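PDB 4D79: tRNA threonylcarbamoyladenosine dehydratase from Escherichia coli, which catalyses the ATP-dependent dehydration of threonylcarbamoyladenosine at position 37 of tRNAs reading codons that begin with adenine, giving the cyclic form. Local coordinates for residues G40-L49 with T242-V253; L59-N69 with N80-A90. All coordinates share one frame; numbering follows the deposited sequence. Where two conformers were deposited one is given.

Interaction 1 of 2, residues G40-L49 with T242-V253; sequences GVGSWAAEAL and TMVTATFGFVAV. With ATP (adenosine-5'-triphosphate), chain K.
Trp44 meets Ala246 in a CH-pi contact: the methyl CB of Ala246 stands over one face of the indole, 3.5 Å from the centroid of the five-membered ring and 16° off its normal. CG of Trp44 lies anti to its own carbonyl carbon (chi1 -51°), which swings the indole across helix 242-253, into a hole formed by Thr242, Thr245, Ala246 and Phe250. The CG2 methyl of Thr242 touches CZ2 of Trp44 at 3.7 Å, the two side chains nearly perpendicular. Further along, Phe250 turns its ring edge to the backbone O of Trp44, CE1 to O 3.4 Å. Apolar contacts continue with CD1 of that ring on CB of Ala48. Val253 inserts its two methyls among Ala45, Ala48 and Leu49, and Val41 sets CG2 against CB of Phe248.

Backbones come closest where Ala45 passes Gly249, CA to CA 4.4 Å; a CB on Gly249 would run into the carbonyl O of Val41. The segment axes approach to 7.3 Å and cross at -47°.

One hydrogen bond joins the segments: OG1 of Thr245 donates to O of Gly40 at 2.9 Å, from well above the carbonyl plane. On its other side Gly40 gives its N-H to O2A of ATP (2.7 Å). The indole NE1 is bonded elsewhere, to O of Arg72, whose side chain also binds ATP. With Trp44 cut back to an alanine, the packing over Ala246 is likely to be lost and O of Arg72 left without its indole donor.

Chemically, then, this is a buried, mainly apolar interface whose one hydrogen bond between the segments holds the peptide next to the amide that binds the alpha-phosphate.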
loop_
_atom_site.group_PDB
_atom_site.type_symbol
_atom_site.label_atom_id
_atom_site.label_comp_id
_atom_site.label_asym_id
_atom_site.label_seq_id
_atom_site.Cartn_x
_atom_site.Cartn_y
_atom_site.Cartn_z
ATOM N N GLY B 40 -9.086 -7.171 2.410
ATOM C CA GLY B 40 -7.712 -7.145 1.944
ATOM C C GLY B 40 -7.437 -5.989 1.008
ATOM O O GLY B 40 -6.324 -5.451 0.985
ATOM N N VAL B 41 -8.450 -5.566 0.264
ATOM C CA VAL B 41 -8.352 -4.397 -0.613
ATOM C C VAL B 41 -8.983 -3.166 0.024
ATOM O O VAL B 41 -8.370 -2.093 0.074
ATOM C CB VAL B 41 -8.985 -4.707 -1.987
ATOM C CG1 VAL B 41 -9.055 -3.472 -2.834
ATOM C CG2 VAL B 41 -8.195 -5.743 -2.683
ATOM N N GLY B 42 -10.208 -3.299 0.532
ATOM C CA GLY B 42 -10.966 -2.125 0.941
ATOM C C GLY B 42 -10.435 -1.438 2.194
ATOM O O GLY B 42 -10.621 -0.227 2.356
ATOM N N SER B 43 -9.802 -2.191 3.103
ATOM C CA SER B 43 -9.307 -1.552 4.328
ATOM C C SER B 43 -8.208 -0.554 4.001
ATOM O O SER B 43 -8.183 0.554 4.559
ATOM C CB SER B 43 -8.842 -2.603 5.339
ATOM O OG SER B 43 -7.680 -3.284 4.907
ATOM N N TRP B 44 -7.339 -0.895 3.042
ATOM C CA TRP B 44 -6.305 0.029 2.602
ATOM C C TRP B 44 -6.874 1.154 1.748
ATOM O O TRP B 44 -6.389 2.282 1.831
ATOM C CB TRP B 44 -5.196 -0.704 1.830
ATOM C CG TRP B 44 -4.705 -1.853 2.570
ATOM C CD1 TRP B 44 -5.180 -3.105 2.476
ATOM C CD2 TRP B 44 -3.665 -1.887 3.569
ATOM N NE1 TRP B 44 -4.513 -3.930 3.315
ATOM C CE2 TRP B 44 -3.570 -3.221 4.004
ATOM C CE3 TRP B 44 -2.795 -0.933 4.105
ATOM C CZ2 TRP B 44 -2.672 -3.628 4.975
ATOM C CZ3 TRP B 44 -1.881 -1.333 5.057
ATOM C CH2 TRP B 44 -1.826 -2.667 5.489
ATOM N N ALA B 45 -7.906 0.891 0.934
ATOM C CA ALA B 45 -8.546 1.993 0.231
ATOM C C ALA B 45 -9.079 3.015 1.237
ATOM O O ALA B 45 -8.930 4.232 1.058
ATOM C CB ALA B 45 -9.660 1.462 -0.677
ATOM N N ALA B 46 -9.710 2.530 2.305
ATOM C CA ALA B 46 -10.286 3.431 3.286
ATOM C C ALA B 46 -9.206 4.263 3.951
ATOM O O ALA B 46 -9.381 5.479 4.151
ATOM C CB ALA B 46 -11.086 2.630 4.317
ATOM N N GLU B 47 -8.080 3.615 4.292
ATOM C CA GLU B 47 -6.912 4.296 4.834
ATOM C C GLU B 47 -6.438 5.394 3.893
ATOM O O GLU B 47 -6.208 6.536 4.303
ATOM C CB GLU B 47 -5.789 3.281 5.089
ATOM C CG GLU B 47 -4.490 3.869 5.634
ATOM C CD GLU B 47 -4.477 3.984 7.142
ATOM O OE1 GLU B 47 -5.503 3.619 7.763
ATOM O OE2 GLU B 47 -3.425 4.400 7.703
ATOM N N ALA B 48 -6.288 5.066 2.623
ATOM C CA ALA B 48 -5.771 6.034 1.668
ATOM C C ALA B 48 -6.719 7.232 1.491
ATOM O O ALA B 48 -6.261 8.381 1.337
ATOM C CB ALA B 48 -5.534 5.340 0.337
ATOM N N LEU B 49 -8.026 6.986 1.484
ATOM C CA LEU B 49 -8.991 8.092 1.389
ATOM C C LEU B 49 -8.859 9.040 2.579
ATOM O O LEU B 49 -8.846 10.260 2.422
ATOM C CB LEU B 49 -10.400 7.546 1.327
ATOM C CG LEU B 49 -10.771 6.769 0.092
ATOM C CD1 LEU B 49 -12.099 6.055 0.361
ATOM C CD2 LEU B 49 -10.847 7.635 -1.117
ATOM N N THR B 242 -0.129 -8.383 1.711
ATOM C CA THR B 242 -0.380 -6.952 1.887
ATOM C C THR B 242 0.132 -6.143 0.705
ATOM O O THR B 242 -0.552 -5.232 0.219
ATOM C CB THR B 242 0.286 -6.456 3.180
ATOM O OG1 THR B 242 -0.462 -6.967 4.290
ATOM C CG2 THR B 242 0.291 -4.906 3.230
ATOM N N MET B 243 1.357 -6.446 0.248
ATOM C CA MET B 243 1.991 -5.609 -0.761
ATOM C C MET B 243 1.154 -5.524 -2.024
ATOM O O MET B 243 1.205 -4.506 -2.724
ATOM C CB MET B 243 3.394 -6.147 -1.101
ATOM C CG MET B 243 4.375 -6.098 0.056
ATOM S SD MET B 243 4.194 -7.453 1.232
ATOM C CE MET B 243 4.799 -8.815 0.222
ATOM N N VAL B 244 0.402 -6.582 -2.340
ATOM C CA VAL B 244 -0.467 -6.605 -3.512
ATOM C C VAL B 244 -1.871 -6.123 -3.166
ATOM O O VAL B 244 -2.407 -5.249 -3.849
ATOM C CB VAL B 244 -0.472 -8.018 -4.148
ATOM C CG1 VAL B 244 -1.520 -8.145 -5.246
ATOM C CG2 VAL B 244 0.906 -8.334 -4.726
ATOM N N THR B 245 -2.506 -6.665 -2.112
ATOM C CA THR B 245 -3.906 -6.331 -1.880
ATOM C C THR B 245 -4.049 -4.858 -1.528
ATOM O O THR B 245 -4.958 -4.193 -2.032
ATOM C CB THR B 245 -4.542 -7.245 -0.810
ATOM O OG1 THR B 245 -3.969 -6.988 0.468
ATOM C CG2 THR B 245 -4.358 -8.746 -1.151
ATOM N N ALA B 246 -3.098 -4.308 -0.755
ATOM C CA ALA B 246 -3.136 -2.879 -0.448
ATOM C C ALA B 246 -2.917 -2.055 -1.704
ATOM O O ALA B 246 -3.528 -0.986 -1.867
ATOM C CB ALA B 246 -2.080 -2.507 0.591
ATOM N N THR B 247 -2.021 -2.506 -2.584
ATOM C CA THR B 247 -1.794 -1.723 -3.784
ATOM C C THR B 247 -3.022 -1.727 -4.695
ATOM O O THR B 247 -3.244 -0.730 -5.383
ATOM C CB THR B 247 -0.536 -2.212 -4.501
ATOM O OG1 THR B 247 0.575 -2.038 -3.625
ATOM C CG2 THR B 247 -0.244 -1.381 -5.739
ATOM N N PHE B 248 -3.795 -2.829 -4.739
ATOM C CA PHE B 248 -5.094 -2.793 -5.416
ATOM C C PHE B 248 -5.945 -1.631 -4.878
ATOM O O PHE B 248 -6.475 -0.829 -5.637
ATOM C CB PHE B 248 -5.819 -4.118 -5.231
ATOM C CG PHE B 248 -5.597 -5.128 -6.323
ATOM C CD1 PHE B 248 -4.369 -5.788 -6.472
ATOM C CD2 PHE B 248 -6.646 -5.517 -7.154
ATOM C CE1 PHE B 248 -4.171 -6.765 -7.462
ATOM C CE2 PHE B 248 -6.455 -6.513 -8.138
ATOM C CZ PHE B 248 -5.199 -7.128 -8.290
ATOM N N GLY B 249 -6.040 -1.511 -3.557
ATOM C CA GLY B 249 -6.834 -0.455 -2.971
ATOM C C GLY B 249 -6.265 0.918 -3.248
ATOM O O GLY B 249 -7.024 1.869 -3.480
ATOM N N PHE B 250 -4.921 1.052 -3.218
ATOM C CA PHE B 250 -4.298 2.343 -3.484
ATOM C C PHE B 250 -4.465 2.755 -4.940
ATOM O O PHE B 250 -4.728 3.939 -5.230
ATOM C CB PHE B 250 -2.806 2.339 -3.115
ATOM C CG PHE B 250 -2.536 2.192 -1.661
ATOM C CD1 PHE B 250 -3.516 2.435 -0.718
ATOM C CD2 PHE B 250 -1.269 1.813 -1.223
ATOM C CE1 PHE B 250 -3.261 2.293 0.612
ATOM C CE2 PHE B 250 -1.011 1.679 0.132
ATOM C CZ PHE B 250 -1.970 1.925 1.033
ATOM N N VAL B 251 -4.351 1.799 -5.869
ATOM C CA VAL B 251 -4.564 2.126 -7.273
ATOM C C VAL B 251 -6.025 2.511 -7.513
ATOM O O VAL B 251 -6.325 3.448 -8.271
ATOM C CB VAL B 251 -4.126 0.960 -8.166
ATOM C CG1 VAL B 251 -4.655 1.130 -9.589
ATOM C CG2 VAL B 251 -2.611 0.819 -8.162
ATOM N N ALA B 252 -6.957 1.810 -6.869
ATOM C CA ALA B 252 -8.366 2.197 -6.982
ATOM C C ALA B 252 -8.605 3.642 -6.515
ATOM O O ALA B 252 -9.321 4.398 -7.175
ATOM C CB ALA B 252 -9.237 1.225 -6.194
ATOM N N VAL B 253 -8.036 4.032 -5.373
ATOM C CA VAL B 253 -8.222 5.404 -4.859
ATOM C C VAL B 253 -7.604 6.428 -5.798
ATOM O O VAL B 253 -8.255 7.411 -6.181
ATOM C CB VAL B 253 -7.668 5.512 -3.432
ATOM C CG1 VAL B 253 -7.591 6.907 -2.928
ATOM C CG2 VAL B 253 -8.552 4.688 -2.501
HETATM P PG ATP K . -12.134 -14.451 4.902
HETATM O O1G ATP K . -11.132 -15.553 5.146
HETATM O O2G ATP K . -12.736 -13.862 6.155
HETATM O O3G ATP K . -13.110 -14.748 3.788
HETATM P PB ATP K . -11.819 -11.858 3.787
HETATM O O1B ATP K . -13.039 -12.118 2.932
HETATM O O2B ATP K . -11.829 -10.832 4.906
HETATM O O3B ATP K . -11.225 -13.256 4.328
HETATM P PA ATP K . -10.740 -10.387 1.641
HETATM O O1A ATP K . -11.241 -11.171 0.432
HETATM O O2A ATP K . -9.394 -9.717 1.568
HETATM O O3A ATP K . -10.603 -11.456 2.826
HETATM O "O5'" ATP K . -11.856 -9.319 2.149
HETATM C "C5'" ATP K . -13.133 -9.111 1.513
HETATM C "C4'" ATP K . -14.111 -8.200 2.267
HETATM O "O4'" ATP K . -15.285 -7.839 1.473
HETATM C "C3'" ATP K . -14.649 -8.854 3.534
HETATM O "O3'" ATP K . -14.406 -8.046 4.698
HETATM C "C2'" ATP K . -16.140 -8.980 3.281
HETATM O "O2'" ATP K . -16.901 -8.900 4.478
HETATM C "C1'" ATP K . -16.457 -7.837 2.331
HETATM N N9 ATP K . -17.799 -8.029 1.696
HETATM C C8 ATP K . -18.167 -9.183 1.081
HETATM N N7 ATP K . -19.436 -9.129 0.599
HETATM C C5 ATP K . -19.908 -7.920 0.913
HETATM C C6 ATP K . -21.184 -7.237 0.668
HETATM N N6 ATP K . -22.155 -7.889 0.025
HETATM N N1 ATP K . -21.360 -5.994 1.119
HETATM C C2 ATP K . -20.381 -5.354 1.798
HETATM N N3 ATP K . -19.181 -5.919 2.059
HETATM C C4 ATP K . -18.862 -7.186 1.644
#

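Interaction 2 of 2, residues L59-N69 with N80-A90; sequences LIDMDDVCVTN and NVGLAKAEVMA. With ATP (adenosine-5'-triphosphate), chain K.
Lys85 reaches past Asp63 to the nucleotide, its NZ donating to O3' of ATP at 2.8 Å. The same NZ of Lys85 lies 2.6 Å from O2B of ATP, on the beta-phosphate. Asp61 takes both ribose hydroxyls: O2' donates to OD1 (2.6 Å) and O3' to OD2. O3' is thus gripped by Lys85 as well as by Asp61. Asp63 lies alongside the lysine, OD2 to NZ 3.7 Å, a long salt bridge.

Behind these groups, the N-H of Asp63 bonds to Asp61 OD1 from above the carboxylate plane, making an Asx turn, while Ile38 N holds OD2. The lysine runs out straight past CG, bringing CE 3.3 Å from OD1 of Asn69; that oxygen accepts the N-H of Cys66, and Gln73 OE1 also bonds NZ.

Farther out, the backbones zip together. Lys85 N donates to O of Asp63, Val65 N to O of Leu83 at 2.7 Å and almost straight (167°), and Gly82 N to O of Val65, around a single bridge of Asp64 with Ala84. A water joins O of Asp63 to N of Ala86. At the far end Leu59 presses CD1 on CB of Met89, at 3.8 Å.

An acidic residue after the second Rossmann strand that holds the ribose hydroxyls, with a lysine at the phosphates, is the nucleotide site typical of the MoeB/ThiF/E1 superfamily.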
loop_
_atom_site.group_PDB
_atom_site.type_symbol
_atom_site.label_atom_id
_atom_site.label_comp_id
_atom_site.label_asym_id
_atom_site.label_seq_id
_atom_site.Cartn_x
_atom_site.Cartn_y
_atom_site.Cartn_z
ATOM N N LEU B 59 -18.330 3.298 5.092
ATOM C CA LEU B 59 -17.752 1.962 5.094
ATOM C C LEU B 59 -18.885 0.959 5.214
ATOM O O LEU B 59 -19.649 1.004 6.183
ATOM C CB LEU B 59 -16.781 1.776 6.263
ATOM C CG LEU B 59 -15.680 2.809 6.409
ATOM C CD1 LEU B 59 -14.785 2.530 7.624
ATOM C CD2 LEU B 59 -14.861 2.886 5.142
ATOM N N ILE B 60 -18.973 0.035 4.262
ATOM C CA ILE B 60 -20.037 -0.976 4.269
ATOM C C ILE B 60 -19.408 -2.361 4.366
ATOM O O ILE B 60 -18.753 -2.822 3.427
ATOM C CB ILE B 60 -20.954 -0.881 3.042
ATOM C CG1 ILE B 60 -21.415 0.555 2.856
ATOM C CG2 ILE B 60 -22.156 -1.849 3.230
ATOM C CD1 ILE B 60 -22.529 0.746 1.825
ATOM N N ASP B 61 -19.670 -3.041 5.480
ATOM C CA ASP B 61 -19.217 -4.406 5.738
ATOM C C ASP B 61 -19.930 -4.875 7.002
ATOM O O ASP B 61 -20.138 -4.081 7.912
ATOM C CB ASP B 61 -17.694 -4.457 5.935
ATOM C CG ASP B 61 -17.078 -5.809 5.599
ATOM O OD1 ASP B 61 -17.688 -6.864 5.879
ATOM O OD2 ASP B 61 -15.959 -5.808 5.047
ATOM N N MET B 62 -20.263 -6.171 7.090
ATOM C CA MET B 62 -20.739 -6.669 8.384
ATOM C C MET B 62 -19.842 -7.755 8.948
ATOM O O MET B 62 -20.207 -8.393 9.950
ATOM C CB MET B 62 -22.209 -7.131 8.319
ATOM C CG MET B 62 -22.535 -8.344 7.526
ATOM S SD MET B 62 -24.322 -8.671 7.499
ATOM C CE MET B 62 -24.786 -8.366 9.199
ATOM N N ASP B 63 -18.650 -7.953 8.390
ATOM C CA ASP B 63 -17.797 -9.022 8.895
ATOM C C ASP B 63 -16.960 -8.529 10.072
ATOM O O ASP B 63 -16.807 -7.323 10.305
ATOM C CB ASP B 63 -16.893 -9.566 7.786
ATOM C CG ASP B 63 -16.322 -10.940 8.112
ATOM O OD1 ASP B 63 -16.825 -11.605 9.049
ATOM O OD2 ASP B 63 -15.364 -11.357 7.427
ATOM N N ASP B 64 -16.447 -9.494 10.831
ATOM C CA ASP B 64 -15.614 -9.263 12.000
ATOM C C ASP B 64 -14.143 -9.494 11.666
ATOM O O ASP B 64 -13.813 -10.270 10.765
ATOM C CB ASP B 64 -16.023 -10.197 13.141
ATOM C CG ASP B 64 -17.441 -9.960 13.630
ATOM O OD1 ASP B 64 -17.963 -8.834 13.487
ATOM O OD2 ASP B 64 -18.034 -10.911 14.178
ATOM N N VAL B 65 -13.257 -8.847 12.439
ATOM C CA VAL B 65 -11.819 -9.042 12.303
ATOM C C VAL B 65 -11.456 -10.453 12.754
ATOM O O VAL B 65 -11.800 -10.874 13.864
ATOM C CB VAL B 65 -11.043 -7.974 13.099
ATOM C CG1 VAL B 65 -9.548 -8.206 13.009
ATOM C CG2 VAL B 65 -11.360 -6.563 12.594
ATOM N N CYS B 66 -10.744 -11.186 11.890
ATOM C CA CYS B 66 -10.298 -12.546 12.168
ATOM C C CYS B 66 -8.775 -12.607 12.164
ATOM O O CYS B 66 -8.120 -11.927 11.373
ATOM C CB CYS B 66 -10.840 -13.547 11.128
ATOM S SG CYS B 66 -12.641 -13.708 11.062
ATOM N N VAL B 67 -8.212 -13.463 13.023
ATOM C CA VAL B 67 -6.755 -13.544 13.142
ATOM C C VAL B 67 -6.138 -13.874 11.791
ATOM O O VAL B 67 -5.039 -13.388 11.464
ATOM C CB VAL B 67 -6.340 -14.569 14.219
ATOM C CG1 VAL B 67 -6.775 -15.968 13.846
ATOM C CG2 VAL B 67 -4.826 -14.523 14.396
ATOM N N THR B 68 -6.864 -14.621 10.952
ATOM C CA THR B 68 -6.364 -14.980 9.632
ATOM C C THR B 68 -6.354 -13.802 8.669
ATOM O O THR B 68 -5.770 -13.943 7.583
ATOM C CB THR B 68 -7.174 -16.133 9.004
ATOM O OG1 THR B 68 -8.532 -15.728 8.832
ATOM C CG2 THR B 68 -7.129 -17.440 9.854
ATOM N N ASN B 69 -6.965 -12.660 9.046
ATOM C CA ASN B 69 -6.858 -11.422 8.269
ATOM C C ASN B 69 -5.486 -10.750 8.374
ATOM O O ASN B 69 -5.212 -9.812 7.614
ATOM C CB ASN B 69 -7.874 -10.359 8.716
ATOM C CG ASN B 69 -9.337 -10.786 8.612
ATOM O OD1 ASN B 69 -10.177 -10.149 9.239
ATOM N ND2 ASN B 69 -9.651 -11.819 7.836
ATOM N N ASN B 80 -7.906 -6.196 18.008
ATOM C CA ASN B 80 -9.121 -5.977 17.228
ATOM C C ASN B 80 -9.859 -7.259 16.870
ATOM O O ASN B 80 -10.997 -7.180 16.385
ATOM C CB ASN B 80 -8.779 -5.233 15.938
ATOM C CG ASN B 80 -8.287 -3.839 16.204
ATOM O OD1 ASN B 80 -8.530 -3.278 17.269
ATOM N ND2 ASN B 80 -7.636 -3.258 15.230
ATOM N N VAL B 81 -9.248 -8.428 17.085
ATOM C CA VAL B 81 -9.867 -9.678 16.660
ATOM C C VAL B 81 -11.205 -9.835 17.360
ATOM O O VAL B 81 -11.299 -9.698 18.582
ATOM C CB VAL B 81 -8.940 -10.868 16.961
ATOM C CG1 VAL B 81 -9.664 -12.200 16.655
ATOM C CG2 VAL B 81 -7.669 -10.752 16.161
ATOM N N GLY B 82 -12.248 -10.146 16.586
ATOM C CA GLY B 82 -13.596 -10.293 17.108
ATOM C C GLY B 82 -14.479 -9.065 17.005
ATOM O O GLY B 82 -15.686 -9.185 17.212
ATOM N N LEU B 83 -13.921 -7.891 16.715
ATOM C CA LEU B 83 -14.678 -6.664 16.522
ATOM C C LEU B 83 -15.119 -6.522 15.062
ATOM O O LEU B 83 -14.538 -7.109 14.142
ATOM C CB LEU B 83 -13.822 -5.468 16.947
ATOM C CG LEU B 83 -13.282 -5.570 18.375
ATOM C CD1 LEU B 83 -12.370 -4.400 18.724
ATOM C CD2 LEU B 83 -14.418 -5.669 19.368
ATOM N N ALA B 84 -16.156 -5.716 14.854
ATOM C CA ALA B 84 -16.640 -5.448 13.505
ATOM C C ALA B 84 -15.595 -4.661 12.719
ATOM O O ALA B 84 -15.115 -3.614 13.167
ATOM C CB ALA B 84 -17.970 -4.686 13.557
ATOM N N LYS B 85 -15.243 -5.173 11.533
ATOM C CA LYS B 85 -14.222 -4.540 10.712
ATOM C C LYS B 85 -14.539 -3.077 10.430
ATOM O O LYS B 85 -13.641 -2.219 10.460
ATOM C CB LYS B 85 -14.069 -5.258 9.377
ATOM C CG LYS B 85 -13.488 -6.591 9.395
ATOM C CD LYS B 85 -13.460 -7.146 7.975
ATOM C CE LYS B 85 -12.734 -8.501 7.938
ATOM N NZ LYS B 85 -12.591 -9.019 6.568
ATOM N N ALA B 86 -15.793 -2.792 10.040
ATOM C CA ALA B 86 -16.129 -1.431 9.613
ATOM C C ALA B 86 -16.019 -0.456 10.772
ATOM O O ALA B 86 -15.538 0.669 10.607
ATOM C CB ALA B 86 -17.522 -1.389 9.003
ATOM N N GLU B 87 -16.400 -0.895 11.971
ATOM C CA GLU B 87 -16.307 -0.034 13.142
ATOM C C GLU B 87 -14.852 0.195 13.556
ATOM O O GLU B 87 -14.494 1.297 13.973
ATOM C CB GLU B 87 -17.091 -0.652 14.298
ATOM C CG GLU B 87 -17.345 0.302 15.424
ATOM C CD GLU B 87 -18.147 1.498 14.964
ATOM O OE1 GLU B 87 -19.171 1.273 14.285
ATOM O OE2 GLU B 87 -17.740 2.649 15.239
ATOM N N VAL B 88 -14.013 -0.852 13.515
ATOM C CA VAL B 88 -12.590 -0.706 13.813
ATOM C C VAL B 88 -11.940 0.285 12.855
ATOM O O VAL B 88 -11.168 1.168 13.259
ATOM C CB VAL B 88 -11.897 -2.083 13.742
ATOM C CG1 VAL B 88 -10.360 -1.938 13.808
ATOM C CG2 VAL B 88 -12.375 -2.971 14.857
ATOM N N MET B 89 -12.234 0.136 11.562
ATOM C CA MET B 89 -11.672 1.023 10.562
ATOM C C MET B 89 -12.208 2.446 10.716
ATOM O O MET B 89 -11.467 3.417 10.518
ATOM C CB MET B 89 -11.969 0.468 9.173
ATOM C CG MET B 89 -11.109 1.039 8.094
ATOM S SD MET B 89 -9.364 0.637 8.317
ATOM C CE MET B 89 -8.595 2.116 7.718
ATOM N N ALA B 90 -13.473 2.604 11.105
ATOM C CA ALA B 90 -14.006 3.950 11.317
ATOM C C ALA B 90 -13.292 4.660 12.463
ATOM O O ALA B 90 -12.997 5.855 12.377
ATOM C CB ALA B 90 -15.499 3.903 11.601
HETATM P PG ATP K . -12.134 -14.451 4.902
HETATM O O1G ATP K . -11.132 -15.553 5.146
HETATM O O2G ATP K . -12.736 -13.862 6.155
HETATM O O3G ATP K . -13.110 -14.748 3.788
HETATM P PB ATP K . -11.819 -11.858 3.787
HETATM O O1B ATP K . -13.039 -12.118 2.932
HETATM O O2B ATP K . -11.829 -10.832 4.906
HETATM O O3B ATP K . -11.225 -13.256 4.328
HETATM P PA ATP K . -10.740 -10.387 1.641
HETATM O O1A ATP K . -11.241 -11.171 0.432
HETATM O O2A ATP K . -9.394 -9.717 1.568
HETATM O O3A ATP K . -10.603 -11.456 2.826
HETATM O "O5'" ATP K . -11.856 -9.319 2.149
HETATM C "C5'" ATP K . -13.133 -9.111 1.513
HETATM C "C4'" ATP K . -14.111 -8.200 2.267
HETATM O "O4'" ATP K . -15.285 -7.839 1.473
HETATM C "C3'" ATP K . -14.649 -8.854 3.534
HETATM O "O3'" ATP K . -14.406 -8.046 4.698
HETATM C "C2'" ATP K . -16.140 -8.980 3.281
HETATM O "O2'" ATP K . -16.901 -8.900 4.478
HETATM C "C1'" ATP K . -16.457 -7.837 2.331
HETATM N N9 ATP K . -17.799 -8.029 1.696
HETATM C C8 ATP K . -18.167 -9.183 1.081
HETATM N N7 ATP K . -19.436 -9.129 0.599
HETATM C C5 ATP K . -19.908 -7.920 0.913
HETATM C C6 ATP K . -21.184 -7.237 0.668
HETATM N N6 ATP K . -22.155 -7.889 0.025
HETATM N N1 ATP K . -21.360 -5.994 1.119
HETATM C C2 ATP K . -20.381 -5.354 1.798
HETATM N N3 ATP K . -19.181 -5.919 2.059
HETATM C C4 ATP K . -18.862 -7.186 1.644
HETATM O O HOH W 1 -17.930 -4.725 9.763
#

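From the N terminus, the chain passes through helix 42-51 and strand 56-60 before looping out and returning into helix 85-96; interaction 2 closes that short loop, with 10 residues between its segments. Interaction 1 closes a far longer one, bringing the C-terminal helix 242-266 back onto helix 42-51 after 192 residues, so interaction 2 is nested inside it. Their centres lie 15 Å apart, and they meet directly: Ala46 packs on Leu59 and Met89, joining helix 42-51 to strand 56-60 and helix 85-96. Both touch the same ATP and the second subunit.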